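Local coordinates for protein alpha-11 giardin (Giardia intestinalis, PDB 2II2) that binds calcium and probably acidic phospholipids, as annexins do, and may take part in parasite attachment and in maintaining the ventral disk cytoskeleton, at residues Ile10-Val13 and Lys14-Glu18; Leu50-Ile53 and Ala54-Lys58; Glu36-Glu39 and Leu40-Gln43; Asp67-Ala70 and Leu71-Cys75. One frame throughout, in Å; residues are numbered along the deposited sequence.

Contact 1: residues Ile10-Val13 and Lys14-Glu18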
loop_
_atom_site.group_PDB
_atom_site.type_symbol
_atom_site.label_atom_id
_atom_site.label_comp_id
_atom_site.label_asym_id
_atom_site.label_seq_id
_atom_site.Cartn_x
_atom_site.Cartn_y
_atom_site.Cartn_z
ATOM N N ILE A 10 3.638 20.744 -21.307
ATOM C CA ILE A 10 4.556 19.724 -21.820
ATOM C C ILE A 10 6.006 20.214 -21.886
ATOM O O ILE A 10 6.883 19.592 -21.288
ATOM C CB ILE A 10 4.044 19.168 -23.163
ATOM C CG1 ILE A 10 2.853 18.248 -22.890
ATOM C CG2 ILE A 10 5.096 18.400 -23.902
ATOM C CD1 ILE A 10 1.998 17.978 -24.074
ATOM N N PRO A 11 6.262 21.334 -22.590
ATOM C CA PRO A 11 7.638 21.844 -22.549
ATOM C C PRO A 11 8.093 22.252 -21.138
ATOM O O PRO A 11 9.273 22.144 -20.800
ATOM C CB PRO A 11 7.606 23.052 -23.518
ATOM C CG PRO A 11 6.210 23.340 -23.754
ATOM C CD PRO A 11 5.398 22.119 -23.493
ATOM N N GLU A 12 7.155 22.743 -20.333
ATOM C CA GLU A 12 7.458 23.136 -18.952
ATOM C C GLU A 12 8.033 21.963 -18.158
ATOM O O GLU A 12 9.107 22.077 -17.539
ATOM C CB GLU A 12 6.196 23.680 -18.274
ATOM C CG GLU A 12 6.392 24.131 -16.831
ATOM C CD GLU A 12 5.108 24.565 -16.160
ATOM O OE1 GLU A 12 4.000 24.322 -16.688
ATOM O OE2 GLU A 12 5.216 25.147 -15.061
ATOM N N VAL A 13 7.336 20.836 -18.184
ATOM C CA VAL A 13 7.824 19.696 -17.426
ATOM C C VAL A 13 9.039 19.011 -18.070
ATOM O O VAL A 13 9.878 18.465 -17.371
ATOM C CB VAL A 13 6.721 18.664 -17.083
ATOM C CG1 VAL A 13 6.224 17.903 -18.340
ATOM C CG2 VAL A 13 7.186 17.698 -16.005
ATOM N N LYS A 14 9.142 19.076 -19.403
ATOM C CA LYS A 14 10.318 18.508 -20.048
ATOM C C LYS A 14 11.554 19.242 -19.536
ATOM O O LYS A 14 12.578 18.628 -19.211
ATOM C CB LYS A 14 10.190 18.585 -21.572
ATOM C CG LYS A 14 11.321 17.909 -22.312
ATOM C CD LYS A 14 11.019 17.859 -23.803
ATOM C CE LYS A 14 12.025 17.065 -24.611
ATOM N NZ LYS A 14 13.316 17.803 -24.781
ATOM N N ALA A 15 11.439 20.572 -19.424
ATOM C CA ALA A 15 12.553 21.370 -18.936
ATOM C C ALA A 15 12.874 21.103 -17.457
ATOM O O ALA A 15 14.053 21.074 -17.056
ATOM C CB ALA A 15 12.289 22.847 -19.168
ATOM N N ILE A 16 11.830 20.959 -16.639
ATOM C CA ILE A 16 12.015 20.606 -15.222
ATOM C C ILE A 16 12.800 19.296 -15.101
ATOM O O ILE A 16 13.740 19.185 -14.306
ATOM C CB ILE A 16 10.647 20.472 -14.532
ATOM C CG1 ILE A 16 10.023 21.851 -14.306
ATOM C CG2 ILE A 16 10.759 19.752 -13.201
ATOM C CD1 ILE A 16 8.570 21.813 -13.870
ATOM N N LEU A 17 12.394 18.319 -15.904
ATOM C CA LEU A 17 13.045 17.021 -15.855
ATOM C C LEU A 17 14.496 17.075 -16.347
ATOM O O LEU A 17 15.412 16.508 -15.698
ATOM C CB LEU A 17 12.193 15.990 -16.611
ATOM C CG LEU A 17 10.860 15.623 -15.928
ATOM C CD1 LEU A 17 9.982 14.791 -16.869
ATOM C CD2 LEU A 17 11.056 14.898 -14.595
ATOM N N GLU A 18 14.705 17.812 -17.452
ATOM C CA GLU A 18 16.060 17.960 -17.968
ATOM C C GLU A 18 16.994 18.670 -16.991
ATOM O O GLU A 18 18.198 18.429 -17.005
ATOM C CB GLU A 18 16.044 18.638 -19.345
ATOM C CG GLU A 18 15.431 17.720 -20.392
ATOM C CD GLU A 18 15.047 18.413 -21.690
ATOM O OE1 GLU A 18 14.945 19.658 -21.733
ATOM O OE2 GLU A 18 14.841 17.681 -22.677
#
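The flat groups that flank the V13-L17 and E12-I16 pairs are two carboxylates rather than rings. That of E18 is met on its syn side by the ammonium of K14, with NZ 2.6 Å from OE2 and 21° out of the carboxylate plane. K14 stretches out from the backbone and turns only at its last torsion (chi4 -74°), which brings NZ round to E18 one turn further on and closes a short i to i+4 salt bridge. The carboxylate of E12 heads elsewhere, to a salt bridge with R31, while its CG lies 4.3 Å from I16 CD1. On the inward side V13 and L17 lie alongside each other and point the same way. V13 holds CG2 opposite its backbone N (chi1 70° for CG1), and this branch comes to 4.1 Å from L17 CD1. The same L17 side chain folds back along the helix, its CG 3.3 Å from V13 O, the carbonyl that also accepts from L17 N at 2.9 Å. Like bonds run from K14, A15 and I16 to I10, P11 and E12, giving an unbroken ladder. Beyond the helix, V13 reaches F28, F44 and F52, and L17 reaches F52, F55 and I60, a residue that binds calcium in another crystal structure of this protein, although no calcium is bound here. The stretch illustrates the amphipathic alpha-helix, with aliphatic residues turned into the helical core of an annexin fold and a charged i to i+4 pair at the border of that face.

Contact 2: residues Leu50-Ile53 and Ala54-Lys58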
loop_
_atom_site.group_PDB
_atom_site.type_symbol
_atom_site.label_atom_id
_atom_site.label_comp_id
_atom_site.label_asym_id
_atom_site.label_seq_id
_atom_site.Cartn_x
_atom_site.Cartn_y
_atom_site.Cartn_z
ATOM N N LEU A 50 8.616 10.861 -26.357
ATOM C CA LEU A 50 9.132 10.215 -25.150
ATOM C C LEU A 50 7.979 9.750 -24.287
ATOM O O LEU A 50 7.057 10.517 -24.004
ATOM C CB LEU A 50 9.978 11.203 -24.340
ATOM C CG LEU A 50 11.129 11.895 -25.081
ATOM C CD1 LEU A 50 11.606 13.146 -24.365
ATOM C CD2 LEU A 50 12.268 10.922 -25.338
ATOM N N GLU A 51 8.022 8.487 -23.885
ATOM C CA GLU A 51 7.120 7.992 -22.856
ATOM C C GLU A 51 7.423 8.660 -21.519
ATOM O O GLU A 51 8.566 8.667 -21.071
ATOM C CB GLU A 51 7.223 6.468 -22.779
ATOM C CG GLU A 51 6.066 5.809 -22.030
ATOM C CD GLU A 51 6.302 5.715 -20.529
ATOM O OE1 GLU A 51 7.365 5.218 -20.126
ATOM O OE2 GLU A 51 5.414 6.095 -19.734
ATOM N N PHE A 52 6.400 9.229 -20.889
ATOM C CA PHE A 52 6.643 10.128 -19.765
ATOM C C PHE A 52 7.327 9.496 -18.566
ATOM O O PHE A 52 8.242 10.084 -18.032
ATOM C CB PHE A 52 5.342 10.811 -19.338
ATOM C CG PHE A 52 5.517 11.785 -18.194
ATOM C CD1 PHE A 52 5.948 13.099 -18.434
ATOM C CD2 PHE A 52 5.298 11.381 -16.868
ATOM C CE1 PHE A 52 6.129 13.998 -17.381
ATOM C CE2 PHE A 52 5.498 12.274 -15.802
ATOM C CZ PHE A 52 5.890 13.591 -16.069
ATOM N N ILE A 53 6.855 8.331 -18.139
ATOM C CA ILE A 53 7.347 7.729 -16.915
ATOM C C ILE A 53 8.795 7.294 -17.092
ATOM O O ILE A 53 9.628 7.573 -16.251
ATOM C CB ILE A 53 6.426 6.586 -16.427
ATOM C CG1 ILE A 53 5.046 7.181 -16.135
ATOM C CG2 ILE A 53 7.051 5.887 -15.209
ATOM C CD1 ILE A 53 4.077 6.257 -15.533
ATOM N N ALA A 54 9.106 6.674 -18.224
ATOM C CA ALA A 54 10.477 6.264 -18.449
ATOM C C ALA A 54 11.416 7.473 -18.520
ATOM O O ALA A 54 12.533 7.433 -18.044
ATOM C CB ALA A 54 10.584 5.418 -19.730
ATOM N N PHE A 55 10.940 8.549 -19.140
ATOM C CA PHE A 55 11.740 9.768 -19.230
ATOM C C PHE A 55 11.945 10.373 -17.850
ATOM O O PHE A 55 13.033 10.782 -17.525
ATOM C CB PHE A 55 11.088 10.765 -20.182
ATOM C CG PHE A 55 11.898 12.020 -20.414
ATOM C CD1 PHE A 55 13.128 11.953 -21.058
ATOM C CD2 PHE A 55 11.415 13.271 -20.029
ATOM C CE1 PHE A 55 13.887 13.088 -21.278
ATOM C CE2 PHE A 55 12.169 14.422 -20.239
ATOM C CZ PHE A 55 13.400 14.346 -20.879
ATOM N N LEU A 56 10.887 10.421 -17.039
ATOM C CA LEU A 56 11.023 10.865 -15.650
ATOM C C LEU A 56 12.103 10.039 -14.929
ATOM O O LEU A 56 12.973 10.599 -14.276
ATOM C CB LEU A 56 9.673 10.822 -14.946
ATOM C CG LEU A 56 9.613 11.310 -13.496
ATOM C CD1 LEU A 56 8.224 11.783 -13.156
ATOM C CD2 LEU A 56 10.041 10.215 -12.533
ATOM N N LYS A 57 12.062 8.714 -15.097
ATOM C CA LYS A 57 13.036 7.856 -14.425
ATOM C C LYS A 57 14.445 8.078 -14.968
ATOM O O LYS A 57 15.413 7.979 -14.212
ATOM C CB LYS A 57 12.626 6.397 -14.558
ATOM C CG LYS A 57 11.434 5.980 -13.723
ATOM C CD LYS A 57 11.194 4.482 -13.883
ATOM C CE LYS A 57 9.879 4.012 -13.293
ATOM N NZ LYS A 57 9.553 2.625 -13.732
ATOM N N LYS A 58 14.556 8.378 -16.264
ATOM C CA LYS A 58 15.849 8.638 -16.887
ATOM C C LYS A 58 16.480 9.920 -16.353
ATOM O O LYS A 58 17.697 10.024 -16.257
ATOM C CB LYS A 58 15.710 8.712 -18.411
ATOM C CG LYS A 58 17.038 8.680 -19.176
ATOM C CD LYS A 58 16.846 8.940 -20.667
ATOM C CE LYS A 58 18.163 9.003 -21.436
ATOM N NZ LYS A 58 19.134 10.040 -20.938
#
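An N-terminal helix cap with a hydrophobic staple joins L50-I53 to A54-K58, at the start of helix 52-59. E51 is the N-cap, and its carboxylate straddles two backbone amides: OE1 accepts from A54 N at 3.0 Å and OE2 from I53 N at 3.1 Å. Both donors stand above the carboxylate plane, by 45° and 60°. The bend at chi2 (-88°) curls the glutamate back over the first turn, where the helix N-terminus would probably favour a negative charge. Just before the cap, L50 closes the staple with F55. Its CD1 lies over the centre of one ring face, 3.9 Å from the centroid, in a CH-pi contact. One turn along, L56 CD1 comes within 3.8 Å of F52 CE2, and the two side chains cross at a slant. I53 and K57 run side by side, with CG2 of the isoleucine 3.9 Å from CE of the lysine. F52 plunges inward, meeting W73 of helix 64-73 and, edge-to-face, F44 of helix 34-48. F52 and F55 both rest on L17 of helix 9-18, and L50 on its K14, so the capped end is wedged between three other helices.

Contact 3: residues Glu36-Glu39 and Leu40-Gln43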
loop_
_atom_site.group_PDB
_atom_site.type_symbol
_atom_site.label_atom_id
_atom_site.label_comp_id
_atom_site.label_asym_id
_atom_site.label_seq_id
_atom_site.Cartn_x
_atom_site.Cartn_y
_atom_site.Cartn_z
ATOM N N GLU A 36 -6.350 14.181 -15.436
ATOM C CA GLU A 36 -5.430 15.085 -16.124
ATOM C C GLU A 36 -4.022 14.509 -16.235
ATOM O O GLU A 36 -3.360 14.715 -17.258
ATOM C CB GLU A 36 -5.404 16.464 -15.450
ATOM C CG GLU A 36 -6.715 17.238 -15.593
ATOM C CD GLU A 36 -6.802 18.439 -14.681
ATOM O OE1 GLU A 36 -6.114 18.483 -13.654
ATOM O OE2 GLU A 36 -7.614 19.349 -14.972
ATOM N N ARG A 37 -3.554 13.800 -15.203
ATOM C CA ARG A 37 -2.207 13.234 -15.311
ATOM C C ARG A 37 -2.142 12.261 -16.477
ATOM O O ARG A 37 -1.150 12.228 -17.211
ATOM C CB ARG A 37 -1.754 12.545 -14.021
ATOM C CG ARG A 37 -1.497 13.507 -12.898
ATOM C CD ARG A 37 -0.827 12.845 -11.736
ATOM N NE ARG A 37 -1.621 11.822 -11.056
ATOM C CZ ARG A 37 -2.561 12.047 -10.135
ATOM N NH1 ARG A 37 -2.905 13.288 -9.797
ATOM N NH2 ARG A 37 -3.175 11.025 -9.549
ATOM N N LYS A 38 -3.204 11.481 -16.651
ATOM C CA LYS A 38 -3.237 10.480 -17.720
ATOM C C LYS A 38 -3.235 11.174 -19.088
ATOM O O LYS A 38 -2.458 10.832 -19.999
ATOM C CB LYS A 38 -4.478 9.591 -17.563
ATOM C CG LYS A 38 -4.572 8.419 -18.550
ATOM C CD LYS A 38 -5.901 7.653 -18.367
ATOM C CE LYS A 38 -5.958 6.438 -19.283
ATOM N NZ LYS A 38 -7.205 5.668 -19.088
ATOM N N GLU A 39 -4.096 12.177 -19.224
ATOM C CA GLU A 39 -4.137 12.966 -20.474
ATOM C C GLU A 39 -2.810 13.654 -20.772
ATOM O O GLU A 39 -2.352 13.676 -21.917
ATOM C CB GLU A 39 -5.259 14.004 -20.429
ATOM C CG GLU A 39 -6.645 13.383 -20.522
ATOM C CD GLU A 39 -7.787 14.398 -20.548
ATOM O OE1 GLU A 39 -7.622 15.568 -20.112
ATOM O OE2 GLU A 39 -8.879 14.017 -21.022
ATOM N N LEU A 40 -2.189 14.220 -19.742
ATOM C CA LEU A 40 -0.928 14.907 -19.912
ATOM C C LEU A 40 0.137 13.917 -20.396
ATOM O O LEU A 40 0.898 14.225 -21.311
ATOM C CB LEU A 40 -0.530 15.576 -18.609
ATOM C CG LEU A 40 0.682 16.494 -18.642
ATOM C CD1 LEU A 40 0.526 17.527 -17.530
ATOM C CD2 LEU A 40 1.987 15.722 -18.448
ATOM N N ARG A 41 0.197 12.728 -19.802
ATOM C CA ARG A 41 1.205 11.754 -20.266
ATOM C C ARG A 41 0.986 11.385 -21.733
ATOM O O ARG A 41 1.927 11.247 -22.503
ATOM C CB ARG A 41 1.217 10.487 -19.386
ATOM C CG ARG A 41 1.678 10.739 -17.982
ATOM C CD ARG A 41 1.891 9.459 -17.241
ATOM N NE ARG A 41 0.666 8.718 -16.994
ATOM C CZ ARG A 41 0.407 7.490 -17.433
ATOM N NH1 ARG A 41 1.269 6.829 -18.195
ATOM N NH2 ARG A 41 -0.717 6.906 -17.072
ATOM N N THR A 42 -0.269 11.231 -22.119
ATOM C CA THR A 42 -0.574 10.890 -23.510
ATOM C C THR A 42 -0.109 11.955 -24.481
ATOM O O THR A 42 0.578 11.674 -25.463
ATOM C CB THR A 42 -2.081 10.633 -23.686
ATOM O OG1 THR A 42 -2.439 9.521 -22.862
ATOM C CG2 THR A 42 -2.466 10.318 -25.158
ATOM N N GLN A 43 -0.424 13.193 -24.158
ATOM C CA GLN A 43 -0.034 14.304 -25.009
ATOM C C GLN A 43 1.480 14.513 -24.980
ATOM O O GLN A 43 2.081 14.873 -25.996
ATOM C CB GLN A 43 -0.746 15.595 -24.592
ATOM C CG GLN A 43 -2.241 15.658 -24.924
ATOM C CD GLN A 43 -2.762 17.094 -25.113
ATOM O OE1 GLN A 43 -3.969 17.332 -25.061
ATOM N NE2 GLN A 43 -1.859 18.040 -25.344
#
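Four successive i to i+4 bonds within helix 34-48 make this an uninterrupted alpha-helical ladder, in which E36-E39 supply the carbonyls and L40-Q43 the amides. The shortest is L40 N to E36 O at 2.8 Å; those from R41 N to R37 O, T42 N to K38 O and Q43 N to E39 O are slightly longer. Side chains meet the preceding turn mostly through its carbonyl oxygens. R41 sets its CG 3.3 Å from R37 O, then kinks at chi3 (-67°), which carries the guanidinium back obliquely past that carbonyl, with NH2 4.4 Å from K38 CG. L40 packs its CB 3.3 Å from E36 O before its outer carbons lead away. On the outer side, T42 OG1 is 3.1 Å from K38 O. The charged ends find partners beyond the helix: R37 forms a salt bridge with D265, E39 a hydrogen bond with Y6, and E36 one with S33 N, while R41 and D74 make only a long, weak ion pair. Crosswise to helix 9-18, this helix presses R37, L40 and R41 together onto W73 of helix 64-73, and R41 also rests against F52 and I53 of helix 52-59.

Contact 4: residues Asp67-Ala70 and Leu71-Cys75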
loop_
_atom_site.group_PDB
_atom_site.type_symbol
_atom_site.label_atom_id
_atom_site.label_comp_id
_atom_site.label_asym_id
_atom_site.label_seq_id
_atom_site.Cartn_x
_atom_site.Cartn_y
_atom_site.Cartn_z
ATOM N N ASP A 67 10.607 6.831 -6.928
ATOM C CA ASP A 67 9.550 5.841 -6.764
ATOM C C ASP A 67 8.191 6.505 -6.587
ATOM O O ASP A 67 7.230 6.107 -7.207
ATOM C CB ASP A 67 9.766 4.975 -5.520
ATOM C CG ASP A 67 10.855 3.948 -5.665
ATOM O OD1 ASP A 67 11.326 3.694 -6.791
ATOM O OD2 ASP A 67 11.239 3.389 -4.609
ATOM N N VAL A 68 8.106 7.486 -5.682
ATOM C CA VAL A 68 6.807 8.096 -5.408
ATOM C C VAL A 68 6.287 8.829 -6.639
ATOM O O VAL A 68 5.090 8.815 -6.947
ATOM C CB VAL A 68 6.824 8.986 -4.131
ATOM C CG1 VAL A 68 7.540 10.307 -4.352
ATOM C CG2 VAL A 68 5.390 9.229 -3.678
ATOM N N MET A 69 7.190 9.458 -7.379
ATOM C CA MET A 69 6.802 10.158 -8.600
ATOM C C MET A 69 6.385 9.196 -9.722
ATOM O O MET A 69 5.354 9.408 -10.414
ATOM C CB MET A 69 7.943 11.064 -9.071
ATOM C CG MET A 69 8.047 12.369 -8.356
ATOM S SD MET A 69 6.599 13.376 -8.771
ATOM C CE MET A 69 6.813 14.793 -7.689
ATOM N N ALA A 70 7.179 8.139 -9.919
ATOM C CA ALA A 70 6.866 7.177 -10.967
ATOM C C ALA A 70 5.584 6.410 -10.703
ATOM O O ALA A 70 4.833 6.138 -11.635
ATOM C CB ALA A 70 8.022 6.218 -11.206
ATOM N N LEU A 71 5.353 6.060 -9.434
ATOM C CA LEU A 71 4.105 5.407 -9.082
ATOM C C LEU A 71 2.932 6.382 -9.137
ATOM O O LEU A 71 1.881 6.066 -9.715
ATOM C CB LEU A 71 4.203 4.770 -7.690
ATOM C CG LEU A 71 5.118 3.554 -7.534
ATOM C CD1 LEU A 71 5.175 3.147 -6.072
ATOM C CD2 LEU A 71 4.686 2.358 -8.417
ATOM N N GLY A 72 3.124 7.570 -8.567
ATOM C CA GLY A 72 2.047 8.554 -8.491
ATOM C C GLY A 72 1.600 9.050 -9.869
ATOM O O GLY A 72 0.413 9.299 -10.078
ATOM N N TRP A 73 2.526 9.195 -10.816
ATOM C CA TRP A 73 2.166 9.620 -12.179
ATOM C C TRP A 73 1.490 8.549 -13.032
ATOM O O TRP A 73 0.904 8.868 -14.055
ATOM C CB TRP A 73 3.413 10.151 -12.910
ATOM C CG TRP A 73 3.634 11.591 -12.692
ATOM C CD1 TRP A 73 4.463 12.202 -11.794
ATOM C CD2 TRP A 73 2.978 12.632 -13.401
ATOM N NE1 TRP A 73 4.367 13.570 -11.923
ATOM C CE2 TRP A 73 3.463 13.863 -12.903
ATOM C CE3 TRP A 73 2.037 12.652 -14.442
ATOM C CZ2 TRP A 73 3.031 15.107 -13.395
ATOM C CZ3 TRP A 73 1.611 13.902 -14.937
ATOM C CH2 TRP A 73 2.097 15.099 -14.400
ATOM N N ASP A 74 1.632 7.279 -12.645
ATOM C CA ASP A 74 1.081 6.190 -13.455
ATOM C C ASP A 74 -0.411 5.992 -13.161
ATOM O O ASP A 74 -0.947 6.533 -12.185
ATOM C CB ASP A 74 1.834 4.890 -13.108
ATOM C CG ASP A 74 1.793 3.841 -14.225
ATOM O OD1 ASP A 74 1.101 4.038 -15.250
ATOM O OD2 ASP A 74 2.498 2.821 -14.048
ATOM N N CYS A 75 -1.072 5.198 -14.005
ATOM C CA CYS A 75 -2.401 4.669 -13.669
ATOM C C CYS A 75 -2.282 3.651 -12.529
ATOM O O CYS A 75 -1.299 2.891 -12.453
ATOM C CB CYS A 75 -3.072 4.063 -14.898
ATOM S SG CYS A 75 -3.516 5.341 -16.097
HETATM O O HOH W 1 4.492 3.213 -12.183
#
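M69 brings its sulfur to the rim of the W73 indole rather than over a face, a Met-aromatic contact between residues one helical turn apart. SD is 4.8 Å from the centroid of the five-membered ring and 84° off its normal, equally near CD1 and NE1 at 3.9 Å. A bend at chi2 (-67°) lets the methionine lie beside the indole, both pointing the same way. M69 O also sits at the ring edge, in its plane, 3.2 Å from W73 CD1, while accepting the backbone bond from W73 N at 2.9 Å. The indole is further fixed by NE1, which is hydrogen-bonded to T29 OG1. On the opposite flank, a water serves the carbonyl of the last turn: it donates to A70 O at 3.0 Å and to D74 OD2 at 2.8 Å, an oxygen that also pairs with S78. L71 folds back over the preceding turn, CG 3.3 Å from D67 O. Around this end of helix 64-73, W73 is enclosed by F28, F52, L56 and the R37, L40 and R41 side chains of helix 34-48, whereas V68 and M69 reach F305 on helix 298-306 and M69 meets L25 and V26 of helix 22-29.

Along the chain the order is contact 1, contact 3, contact 2, contact 4, each on its own helix: 9-18, 34-48, 52-59 and 64-73. Contact 2 stands in the middle, its centre about 11 Å from the centres of both contact 1 and contact 4 and about 13 Å from that of contact 3, and it touches all three. Contacts 1 and 4 are the farthest apart, about 17 Å between centres, and do not touch. Together they show how local pairs four or five residues apart furnish the faces from which a helical bundle is built. I60 and E66, which bind calcium in another crystal structure of this protein, lie between contacts 2 and 4 in sequence.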